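Local coordinates for Exo-beta-1,3-glucanase (Streptomyces sp. SirexAA-E, PDB 4PEY), which hydrolyses laminarin and laminarioligosaccharides from their non-reducing ends as a secreted family 55 exo-beta-1,3-glucanase, releasing glucose and laminaribiose, at residues F134-K140 with I158-D164; R178-V182 with R240-T246; F73-G79 with W109-L115. The protein carries 1 engineered substitution. All coordinates share one frame; numbering follows the deposited sequence.

Contact 1 of 3, residues F134-K140 with I158-D164; sequences FRRMHVK and IADSKID
The imidazole of His138 meets the 158-164 segment with its edge: Lys162 O and Asp164 OD1 both lie near the ring plane, while CG of Lys140 sits over one face, toward the rim. The Phe134 ring is flanked by CG of Met137 on one face and CG2 of Val139 at its edge, and CG1 of Ile158 comes to 4.1 Å from its CD2. Along the edge of the Arg136 guanidinium, here in one of two positions, lies a water that bridges its NH2 and OD2 of Asp160; the direct ion pair is long, the planes standing 70° apart. NH1 of Arg136 bonds to Leu82 O, and OD2 of Asp160 to Ser247 OG.

His138 has CG anti to the backbone N (chi1 -176°), which carries the ring across to Asp164. NE2 donates to OD1 of Asp164 over 2.8 Å, on the syn side, tilted out of the carboxylate plane; in one of its two conformers NZ of Lys162 also reaches this oxygen, from the opposite face. ND1 is bound by Asp85.

Two parallel ladders run on either side of a break in the strands. In one, Ala159 N bonds to Phe134 O and Arg136 N to Ala159 O; in the other, Lys162 N bonds to Met137 O, Val139 N to Lys162 O and Asp164 N to Val139 O. At the break Ser161 OG takes over, accepting from Met137 N at 3.1 Å and giving its proton to Ala159 O at 3.0 Å. On the face that carries Phe134 and Ile158, CG2 of Val139 packs alongside CG1 of Ile163.

The serine hydroxyl thus satisfies a buried amide, and the His138 bond would favour a charged Asp164, the lysine adding to this where its modelled conformer is occupied.

Contact 2 of 3, residues R178-V182 with R240-T246; sequences RDSSV and RTNARGT
A corner of the chain at Asp179, from which strand 180-182 sets out, is met here by the loop that follows strand 231-243, whose end carries a G1 beta bulge at Asn242 and Ala243 opposite Thr216. Asp179 makes the main side-chain contacts between them. Its CB lies 3.5 Å from Arg240 NH2, and its carboxylate rests against the methyl group of Ala243, with OD2 3.5 Å from Ala243 CB. No hydrogen bond joins the two segments; Gly245 CA sends a CH toward Ser180 O at 3.5 Å.

Within the loop, Arg240 bends at chi3 (-81°), turning its guanidinium back on its own segment. NH1 and NH2 grip a single acceptor, Gly245 O, at 2.9 Å and 3.2 Å, both bonds running close to the guanidinium plane; at the carbonyl they differ, NH2 lying in its plane and NH1 well above it. Asp179 and Arg240 attract each other by charge alone, because the nearest oxygen, OD2, stands well out of the guanidinium plane. The carboxylate is instead bound by NH1 of Arg178 at 2.8 Å from OD2, Thr216 and Ser219, while Glu221 forms salt bridges with both arginines. Ser180 OG donates to Arg178 O across the corner and accepts from Ser161 N.

A sharp turn between strands on successive faces is typical of a parallel beta-helix.

Contact 3 of 3, residues F73-G79 with W109-L115; sequences FYTSIAG and WRSAENL
Ile77 O accepts from Glu113 N at 3.0 Å and from a water whose oxygen lies 2.9 Å from Ile77 O and also bonds to Ser111 OG, on the face that carries Ser76 and Ala78. The neighbouring parallel strands 75-79 and 110-113 are further laced by Ser111 N to Thr75 O, Ile77 N to Ser111 O and Gly79 N to Glu113 O. Beyond them Asn114 ND2 donates to Gly79 O at 3.1 Å, from above the carbonyl plane, and also to Gly81 O. On the other face CG2 of Ile77 packs on Ala112 CB at 4.0 Å, and its CG1 meets Leu115 CD1 at 4.1 Å.

Aromatic groups gather ahead of the strands. Arg110, bent at chi3 (73°), sets NH2 3.2 Å above the centre of the Phe73 ring, a cation-pi contact with the two planes 66° apart; its NE and NH1 are bound by Phe108 O and Ile71 O. Tyr74 and Trp109 lie nearly parallel (4°) but slid apart, and the Tyr74 hydroxyl is hydrogen-bonded to Gln49 O and Arg374 NH1.

Trp109, packed on Tyr74, lies about 4 Å from the side chain of substrate-binding Trp402, and the arginine is held by backbone carbonyls as well as a pi face.

In the fold
Contact 3 comes first along the chain, contact 1 next and contact 2 last, each closing before the next opens. The centres of contacts 3 and 1 lie about 13 Å apart, and those of contacts 1 and 2 about 11 Å. Strand 110-113 pairs with 134-135, which pairs with 157-159, while 162-168 pairs with 180-182. Backbone bonds probably join the neighbours, from Arg135 N to Ala112 O and from Ser181 N to Ser161 O. Contacts 2 and 3, about 21 Å apart between centres, do not touch. Contacts 3 and 1 and strand 180-182 follow successive parallel strands of a beta-helical domain, while 240-246 is a later loop that returns against it; only contact 3 borders the substrate-binding residues.

Contact 1 of 3, residues F134-K140 with I158-D164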
loop_
_atom_site.group_PDB
_atom_site.type_symbol
_atom_site.label_atom_id
_atom_site.label_comp_id
_atom_site.label_asym_id
_atom_site.label_seq_id
_atom_site.Cartn_x
_atom_site.Cartn_y
_atom_site.Cartn_z
ATOM N N PHE A 134 3.146 4.523 6.849
ATOM C CA PHE A 134 3.454 5.282 8.052
ATOM C C PHE A 134 2.144 5.285 8.851
ATOM O O PHE A 134 1.222 6.050 8.538
ATOM C CB PHE A 134 3.918 6.687 7.640
ATOM C CG PHE A 134 4.602 7.503 8.716
ATOM C CD1 PHE A 134 5.975 7.416 8.907
ATOM C CD2 PHE A 134 3.890 8.444 9.454
ATOM C CE1 PHE A 134 6.627 8.203 9.858
ATOM C CE2 PHE A 134 4.537 9.244 10.398
ATOM C CZ PHE A 134 5.906 9.112 10.604
ATOM N N ARG A 135 2.038 4.388 9.836
ATOM C CA ARG A 135 0.785 4.157 10.573
ATOM C C ARG A 135 0.916 4.339 12.076
ATOM O O ARG A 135 1.924 3.953 12.655
ATOM C CB ARG A 135 0.270 2.732 10.347
ATOM C CG ARG A 135 -0.188 2.388 8.944
ATOM C CD ARG A 135 -0.618 0.918 8.889
ATOM N NE ARG A 135 -1.006 0.488 7.544
ATOM C CZ ARG A 135 -2.224 0.605 7.024
ATOM N NH1 ARG A 135 -3.211 1.157 7.729
ATOM N NH2 ARG A 135 -2.447 0.182 5.780
ATOM N N ARG A 136 -0.115 4.889 12.708
ATOM C CA ARG A 136 -0.177 4.949 14.172
ATOM C C ARG A 136 1.094 5.586 14.736
ATOM O O ARG A 136 1.666 5.109 15.715
ATOM C CB ARG A 136 -0.396 3.540 14.762
ATOM C CG ARG A 136 -1.022 3.499 16.154
ATOM C CD ARG A 136 -1.090 2.058 16.684
ATOM N NE ARG A 136 -1.681 1.965 18.020
ATOM C CZ ARG A 136 -2.985 1.878 18.252
ATOM N NH1 ARG A 136 -3.439 1.794 19.497
ATOM N NH2 ARG A 136 -3.836 1.873 17.236
ATOM N N MET A 137 1.524 6.676 14.107
ATOM C CA MET A 137 2.719 7.397 14.531
ATOM C C MET A 137 2.342 8.695 15.226
ATOM O O MET A 137 1.364 9.347 14.848
ATOM C CB MET A 137 3.618 7.707 13.323
ATOM C CG MET A 137 4.114 6.467 12.587
ATOM S SD MET A 137 5.329 5.491 13.509
ATOM C CE MET A 137 6.759 6.573 13.476
ATOM N N HIS A 138 3.140 9.096 16.214
ATOM C CA HIS A 138 3.008 10.425 16.798
ATOM C C HIS A 138 4.297 11.194 16.581
ATOM O O HIS A 138 5.299 10.910 17.233
ATOM C CB HIS A 138 2.691 10.376 18.297
ATOM C CG HIS A 138 2.453 11.731 18.893
ATOM N ND1 HIS A 138 2.583 11.991 20.242
ATOM C CD2 HIS A 138 2.118 12.909 18.312
ATOM C CE1 HIS A 138 2.314 13.267 20.468
ATOM N NE2 HIS A 138 2.039 13.848 19.311
ATOM N N VAL A 139 4.278 12.169 15.674
ATOM C CA VAL A 139 5.473 12.977 15.443
ATOM C C VAL A 139 5.348 14.280 16.217
ATOM O O VAL A 139 4.461 15.099 15.940
ATOM C CB VAL A 139 5.703 13.275 13.947
ATOM C CG1 VAL A 139 7.009 14.043 13.768
ATOM C CG2 VAL A 139 5.738 11.975 13.144
ATOM N N LYS A 140 6.220 14.455 17.210
ATOM C CA LYS A 140 6.194 15.654 18.041
ATOM C C LYS A 140 7.087 16.704 17.388
ATOM O O LYS A 140 8.153 17.045 17.894
ATOM C CB LYS A 140 6.634 15.331 19.474
ATOM C CG LYS A 140 5.802 14.203 20.084
ATOM C CD LYS A 140 6.005 14.031 21.580
ATOM C CE LYS A 140 7.355 13.439 21.904
ATOM N NZ LYS A 140 7.448 12.963 23.316
ATOM N N ILE A 158 -0.145 7.849 4.819
ATOM C CA ILE A 158 -0.167 8.051 6.271
ATOM C C ILE A 158 -1.559 7.705 6.793
ATOM O O ILE A 158 -2.562 8.161 6.233
ATOM C CB ILE A 158 0.179 9.514 6.667
ATOM C CG1 ILE A 158 1.640 9.842 6.334
ATOM C CG2 ILE A 158 -0.101 9.756 8.164
ATOM C CD1 ILE A 158 1.940 11.342 6.295
ATOM N N ALA A 159 -1.627 6.894 7.845
ATOM C CA ALA A 159 -2.910 6.590 8.481
ATOM C C ALA A 159 -2.800 6.598 9.992
ATOM O O ALA A 159 -1.767 6.237 10.553
ATOM C CB ALA A 159 -3.449 5.245 8.018
ATOM N N ASP A 160 -3.887 7.009 10.635
ATOM C CA ASP A 160 -4.034 6.913 12.086
ATOM C C ASP A 160 -2.865 7.553 12.825
ATOM O O ASP A 160 -2.420 7.047 13.851
ATOM C CB ASP A 160 -4.204 5.443 12.517
ATOM C CG ASP A 160 -4.928 5.315 13.846
ATOM O OD1 ASP A 160 -5.594 6.294 14.225
ATOM O OD2 ASP A 160 -4.848 4.257 14.516
ATOM N N SER A 161 -2.392 8.688 12.312
ATOM C CA SER A 161 -1.215 9.334 12.874
ATOM C C SER A 161 -1.489 10.758 13.327
ATOM O O SER A 161 -2.431 11.405 12.862
ATOM C CB SER A 161 -0.071 9.342 11.852
ATOM O OG SER A 161 0.367 8.022 11.580
ATOM N N LYS A 162 -0.680 11.226 14.270
ATOM C CA LYS A 162 -0.734 12.614 14.702
ATOM C C LYS A 162 0.611 13.274 14.465
ATOM O O LYS A 162 1.622 12.846 15.035
ATOM C CB LYS A 162 -1.110 12.730 16.183
ATOM C CG LYS A 162 -1.216 14.179 16.658
ATOM C CD LYS A 162 -1.615 14.293 18.123
ATOM C CE LYS A 162 -2.161 15.686 18.433
ATOM N NZ LYS A 162 -1.218 16.769 18.031
ATOM N N ILE A 163 0.627 14.301 13.616
ATOM C CA ILE A 163 1.828 15.101 13.411
ATOM C C ILE A 163 1.539 16.459 14.053
ATOM O O ILE A 163 0.625 17.178 13.614
ATOM C CB ILE A 163 2.199 15.246 11.908
ATOM C CG1 ILE A 163 2.626 13.895 11.317
ATOM C CG2 ILE A 163 3.340 16.244 11.720
ATOM C CD1 ILE A 163 1.508 13.048 10.833
ATOM N N ASP A 164 2.271 16.791 15.120
ATOM C CA ASP A 164 1.998 18.027 15.867
ATOM C C ASP A 164 2.218 19.270 15.014
ATOM O O ASP A 164 1.476 20.250 15.119
ATOM C CB ASP A 164 2.882 18.143 17.112
ATOM C CG ASP A 164 2.595 17.088 18.162
ATOM O OD1 ASP A 164 1.612 16.321 18.036
ATOM O OD2 ASP A 164 3.370 17.044 19.141
HETATM O O HOH W 1 -3.685 1.856 14.578
#

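Contact 2 of 3, residues R178-V182 with R240-T246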
loop_
_atom_site.group_PDB
_atom_site.type_symbol
_atom_site.label_atom_id
_atom_site.label_comp_id
_atom_site.label_asym_id
_atom_site.label_seq_id
_atom_site.Cartn_x
_atom_site.Cartn_y
_atom_site.Cartn_z
ATOM N N ARG A 178 -5.159 9.407 5.772
ATOM C CA ARG A 178 -6.496 9.209 6.344
ATOM C C ARG A 178 -6.506 9.101 7.858
ATOM O O ARG A 178 -5.538 8.652 8.482
ATOM C CB ARG A 178 -7.205 7.986 5.749
ATOM C CG ARG A 178 -6.706 6.649 6.194
ATOM C CD ARG A 178 -7.768 5.518 6.020
ATOM N NE ARG A 178 -7.186 4.274 6.512
ATOM C CZ ARG A 178 -7.064 3.960 7.802
ATOM N NH1 ARG A 178 -7.547 4.766 8.744
ATOM N NH2 ARG A 178 -6.457 2.835 8.153
ATOM N N ASP A 179 -7.612 9.575 8.427
ATOM C CA ASP A 179 -7.966 9.350 9.826
ATOM C C ASP A 179 -6.804 9.706 10.742
ATOM O O ASP A 179 -6.280 8.874 11.479
ATOM C CB ASP A 179 -8.431 7.904 9.998
ATOM C CG ASP A 179 -9.605 7.580 9.090
ATOM O OD1 ASP A 179 -10.297 8.536 8.678
ATOM O OD2 ASP A 179 -9.832 6.397 8.773
ATOM N N SER A 180 -6.413 10.971 10.651
ATOM C CA SER A 180 -5.194 11.477 11.265
ATOM C C SER A 180 -5.413 12.900 11.757
ATOM O O SER A 180 -6.491 13.473 11.586
ATOM C CB SER A 180 -4.030 11.449 10.257
ATOM O OG SER A 180 -3.620 10.124 9.934
ATOM N N SER A 181 -4.375 13.461 12.359
ATOM C CA SER A 181 -4.357 14.849 12.788
ATOM C C SER A 181 -3.038 15.471 12.347
ATOM O O SER A 181 -1.980 14.891 12.578
ATOM C CB SER A 181 -4.518 14.940 14.309
ATOM O OG SER A 181 -4.279 16.253 14.782
ATOM N N VAL A 182 -3.093 16.627 11.691
ATOM C CA VAL A 182 -1.864 17.342 11.326
ATOM C C VAL A 182 -1.929 18.795 11.804
ATOM O O VAL A 182 -3.005 19.413 11.805
ATOM C CB VAL A 182 -1.592 17.308 9.789
ATOM C CG1 VAL A 182 -1.461 15.872 9.304
ATOM C CG2 VAL A 182 -2.666 18.070 9.003
ATOM N N ARG A 240 -14.317 1.512 12.340
ATOM C CA ARG A 240 -14.949 2.814 12.502
ATOM C C ARG A 240 -15.746 3.154 11.248
ATOM O O ARG A 240 -15.296 2.898 10.138
ATOM C CB ARG A 240 -13.901 3.900 12.753
ATOM C CG ARG A 240 -13.177 3.789 14.067
ATOM C CD ARG A 240 -12.413 5.070 14.347
ATOM N NE ARG A 240 -11.131 5.144 13.648
ATOM C CZ ARG A 240 -10.370 6.234 13.618
ATOM N NH1 ARG A 240 -10.790 7.352 14.207
ATOM N NH2 ARG A 240 -9.205 6.219 12.981
ATOM N N THR A 241 -16.931 3.721 11.413
ATOM C CA THR A 241 -17.663 4.240 10.262
ATOM C C THR A 241 -17.638 5.761 10.323
ATOM O O THR A 241 -17.696 6.342 11.410
ATOM C CB THR A 241 -19.109 3.725 10.218
ATOM O OG1 THR A 241 -19.797 4.151 11.394
ATOM C CG2 THR A 241 -19.122 2.215 10.175
ATOM N N ASN A 242 -17.523 6.398 9.160
ATOM C CA ASN A 242 -17.362 7.847 9.090
ATOM C C ASN A 242 -16.249 8.310 10.027
ATOM O O ASN A 242 -16.436 9.199 10.861
ATOM C CB ASN A 242 -18.680 8.545 9.413
ATOM C CG ASN A 242 -19.756 8.218 8.404
ATOM O OD1 ASN A 242 -19.497 8.183 7.200
ATOM N ND2 ASN A 242 -20.958 7.955 8.885
ATOM N N ALA A 243 -15.095 7.666 9.878
ATOM C CA ALA A 243 -13.943 7.895 10.734
ATOM C C ALA A 243 -13.340 9.279 10.517
ATOM O O ALA A 243 -13.309 9.789 9.396
ATOM C CB ALA A 243 -12.896 6.824 10.485
ATOM N N ARG A 244 -12.846 9.869 11.601
ATOM C CA ARG A 244 -12.121 11.126 11.529
ATOM C C ARG A 244 -11.163 11.206 12.706
ATOM O O ARG A 244 -11.532 10.868 13.834
ATOM C CB ARG A 244 -13.081 12.318 11.518
ATOM C CG ARG A 244 -12.393 13.679 11.407
ATOM C CD ARG A 244 -13.401 14.811 11.181
ATOM N NE ARG A 244 -12.751 16.121 11.228
ATOM C CZ ARG A 244 -12.126 16.688 10.200
ATOM N NH1 ARG A 244 -12.086 16.075 9.023
ATOM N NH2 ARG A 244 -11.550 17.879 10.350
ATOM N N GLY A 245 -9.931 11.640 12.437
ATOM C CA GLY A 245 -8.908 11.715 13.468
ATOM C C GLY A 245 -8.383 10.348 13.862
ATOM O O GLY A 245 -8.802 9.330 13.312
ATOM N N THR A 246 -7.469 10.324 14.829
ATOM C CA THR A 246 -6.822 9.080 15.210
ATOM C C THR A 246 -7.737 8.193 16.055
ATOM O O THR A 246 -8.684 8.668 16.699
ATOM C CB THR A 246 -5.527 9.333 15.999
ATOM O OG1 THR A 246 -5.846 9.946 17.256
ATOM C CG2 THR A 246 -4.572 10.227 15.206
#

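Contact 3 of 3, residues F73-G79 with W109-L115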
loop_
_atom_site.group_PDB
_atom_site.type_symbol
_atom_site.label_atom_id
_atom_site.label_comp_id
_atom_site.label_asym_id
_atom_site.label_seq_id
_atom_site.Cartn_x
_atom_site.Cartn_y
_atom_site.Cartn_z
ATOM N N PHE A 73 15.643 -0.903 2.441
ATOM C CA PHE A 73 14.685 -1.825 1.838
ATOM C C PHE A 73 14.318 -2.962 2.791
ATOM O O PHE A 73 15.140 -3.384 3.605
ATOM C CB PHE A 73 15.243 -2.417 0.539
ATOM C CG PHE A 73 15.240 -1.457 -0.620
ATOM C CD1 PHE A 73 16.359 -0.684 -0.908
ATOM C CD2 PHE A 73 14.098 -1.309 -1.407
ATOM C CE1 PHE A 73 16.348 0.204 -1.977
ATOM C CE2 PHE A 73 14.078 -0.427 -2.473
ATOM C CZ PHE A 73 15.203 0.334 -2.760
ATOM N N TYR A 74 13.080 -3.440 2.667
ATOM C CA TYR A 74 12.582 -4.621 3.386
ATOM C C TYR A 74 12.873 -4.566 4.879
ATOM O O TYR A 74 13.224 -5.570 5.501
ATOM C CB TYR A 74 13.171 -5.906 2.795
ATOM C CG TYR A 74 13.022 -6.025 1.298
ATOM C CD1 TYR A 74 11.781 -6.271 0.711
ATOM C CD2 TYR A 74 14.127 -5.888 0.465
ATOM C CE1 TYR A 74 11.651 -6.384 -0.673
ATOM C CE2 TYR A 74 14.006 -5.991 -0.912
ATOM C CZ TYR A 74 12.769 -6.243 -1.475
ATOM O OH TYR A 74 12.675 -6.342 -2.844
ATOM N N THR A 75 12.689 -3.382 5.449
ATOM C CA THR A 75 12.872 -3.175 6.871
ATOM C C THR A 75 11.597 -2.558 7.438
ATOM O O THR A 75 11.149 -1.520 6.955
ATOM C CB THR A 75 14.087 -2.259 7.153
ATOM O OG1 THR A 75 15.267 -2.842 6.580
ATOM C CG2 THR A 75 14.298 -2.101 8.632
ATOM N N SER A 76 11.000 -3.213 8.435
ATOM C CA SER A 76 9.908 -2.613 9.191
ATOM C C SER A 76 10.444 -2.149 10.534
ATOM O O SER A 76 11.352 -2.769 11.097
ATOM C CB SER A 76 8.751 -3.599 9.403
ATOM O OG SER A 76 9.171 -4.750 10.118
ATOM N N ILE A 77 9.891 -1.055 11.050
ATOM C CA ILE A 77 10.242 -0.628 12.401
ATOM C C ILE A 77 8.959 -0.285 13.138
ATOM O O ILE A 77 8.045 0.310 12.567
ATOM C CB ILE A 77 11.238 0.567 12.399
ATOM C CG1 ILE A 77 11.692 0.894 13.824
ATOM C CG2 ILE A 77 10.650 1.792 11.699
ATOM C CD1 ILE A 77 12.906 1.801 13.866
ATOM N N ALA A 78 8.867 -0.708 14.390
ATOM C CA ALA A 78 7.651 -0.474 15.155
ATOM C C ALA A 78 7.887 -0.508 16.653
ATOM O O ALA A 78 8.843 -1.123 17.140
ATOM C CB ALA A 78 6.579 -1.507 14.780
ATOM N N GLY A 79 6.991 0.154 17.374
ATOM C CA GLY A 79 6.933 0.049 18.822
ATOM C C GLY A 79 5.993 -1.066 19.251
ATOM O O GLY A 79 5.140 -1.518 18.480
ATOM N N TRP A 109 9.005 -0.570 -0.148
ATOM C CA TRP A 109 8.969 -1.785 0.681
ATOM C C TRP A 109 9.622 -1.596 2.048
ATOM O O TRP A 109 10.610 -2.250 2.381
ATOM C CB TRP A 109 9.619 -2.985 -0.059
ATOM C CG TRP A 109 8.958 -3.302 -1.393
ATOM C CD1 TRP A 109 7.630 -3.555 -1.616
ATOM C CD2 TRP A 109 9.599 -3.383 -2.678
ATOM N NE1 TRP A 109 7.406 -3.783 -2.957
ATOM C CE2 TRP A 109 8.600 -3.681 -3.630
ATOM C CE3 TRP A 109 10.921 -3.238 -3.117
ATOM C CZ2 TRP A 109 8.876 -3.812 -4.991
ATOM C CZ3 TRP A 109 11.196 -3.365 -4.468
ATOM C CH2 TRP A 109 10.178 -3.652 -5.393
ATOM N N ARG A 110 9.048 -0.706 2.849
ATOM C CA ARG A 110 9.516 -0.514 4.220
ATOM C C ARG A 110 8.355 0.063 5.019
ATOM O O ARG A 110 7.339 0.432 4.437
ATOM C CB ARG A 110 10.756 0.394 4.257
ATOM C CG ARG A 110 10.530 1.827 3.750
ATOM C CD ARG A 110 11.847 2.460 3.294
ATOM N NE ARG A 110 12.286 1.880 2.027
ATOM C CZ ARG A 110 13.490 2.049 1.484
ATOM N NH1 ARG A 110 14.424 2.766 2.116
ATOM N NH2 ARG A 110 13.767 1.478 0.317
ATOM N N SER A 111 8.465 0.125 6.342
ATOM C CA SER A 111 7.329 0.619 7.121
ATOM C C SER A 111 7.702 1.126 8.499
ATOM O O SER A 111 8.690 0.685 9.084
ATOM C CB SER A 111 6.272 -0.483 7.271
ATOM O OG SER A 111 6.794 -1.582 8.002
ATOM N N ALA A 112 6.880 2.043 9.010
ATOM C CA ALA A 112 6.987 2.544 10.386
ATOM C C ALA A 112 5.616 2.504 11.030
ATOM O O ALA A 112 4.637 2.915 10.409
ATOM C CB ALA A 112 7.537 3.970 10.417
ATOM N N GLU A 113 5.545 2.018 12.265
ATOM C CA GLU A 113 4.269 1.927 12.971
ATOM C C GLU A 113 4.409 2.048 14.492
ATOM O O GLU A 113 5.351 1.533 15.084
ATOM C CB GLU A 113 3.574 0.601 12.610
ATOM C CG GLU A 113 2.184 0.397 13.209
ATOM C CD GLU A 113 1.458 -0.796 12.604
ATOM O OE1 GLU A 113 2.125 -1.802 12.249
ATOM O OE2 GLU A 113 0.215 -0.733 12.476
ATOM N N ASN A 114 3.457 2.735 15.116
ATOM C CA ASN A 114 3.269 2.646 16.572
ATOM C C ASN A 114 4.455 3.164 17.386
ATOM O O ASN A 114 4.867 2.554 18.382
ATOM C CB ASN A 114 2.944 1.191 16.963
ATOM C CG ASN A 114 2.297 1.083 18.341
ATOM O OD1 ASN A 114 1.596 1.994 18.782
ATOM N ND2 ASN A 114 2.526 -0.041 19.022
ATOM N N LEU A 115 4.977 4.310 16.962
ATOM C CA LEU A 115 6.062 4.997 17.657
ATOM C C LEU A 115 5.741 6.471 17.823
ATOM O O LEU A 115 5.052 7.063 16.982
ATOM C CB LEU A 115 7.384 4.869 16.888
ATOM C CG LEU A 115 8.016 3.489 16.744
ATOM C CD1 LEU A 115 9.023 3.493 15.615
ATOM C CD2 LEU A 115 8.684 3.085 18.047
HETATM O O HOH W 2 6.351 -1.178 10.711
#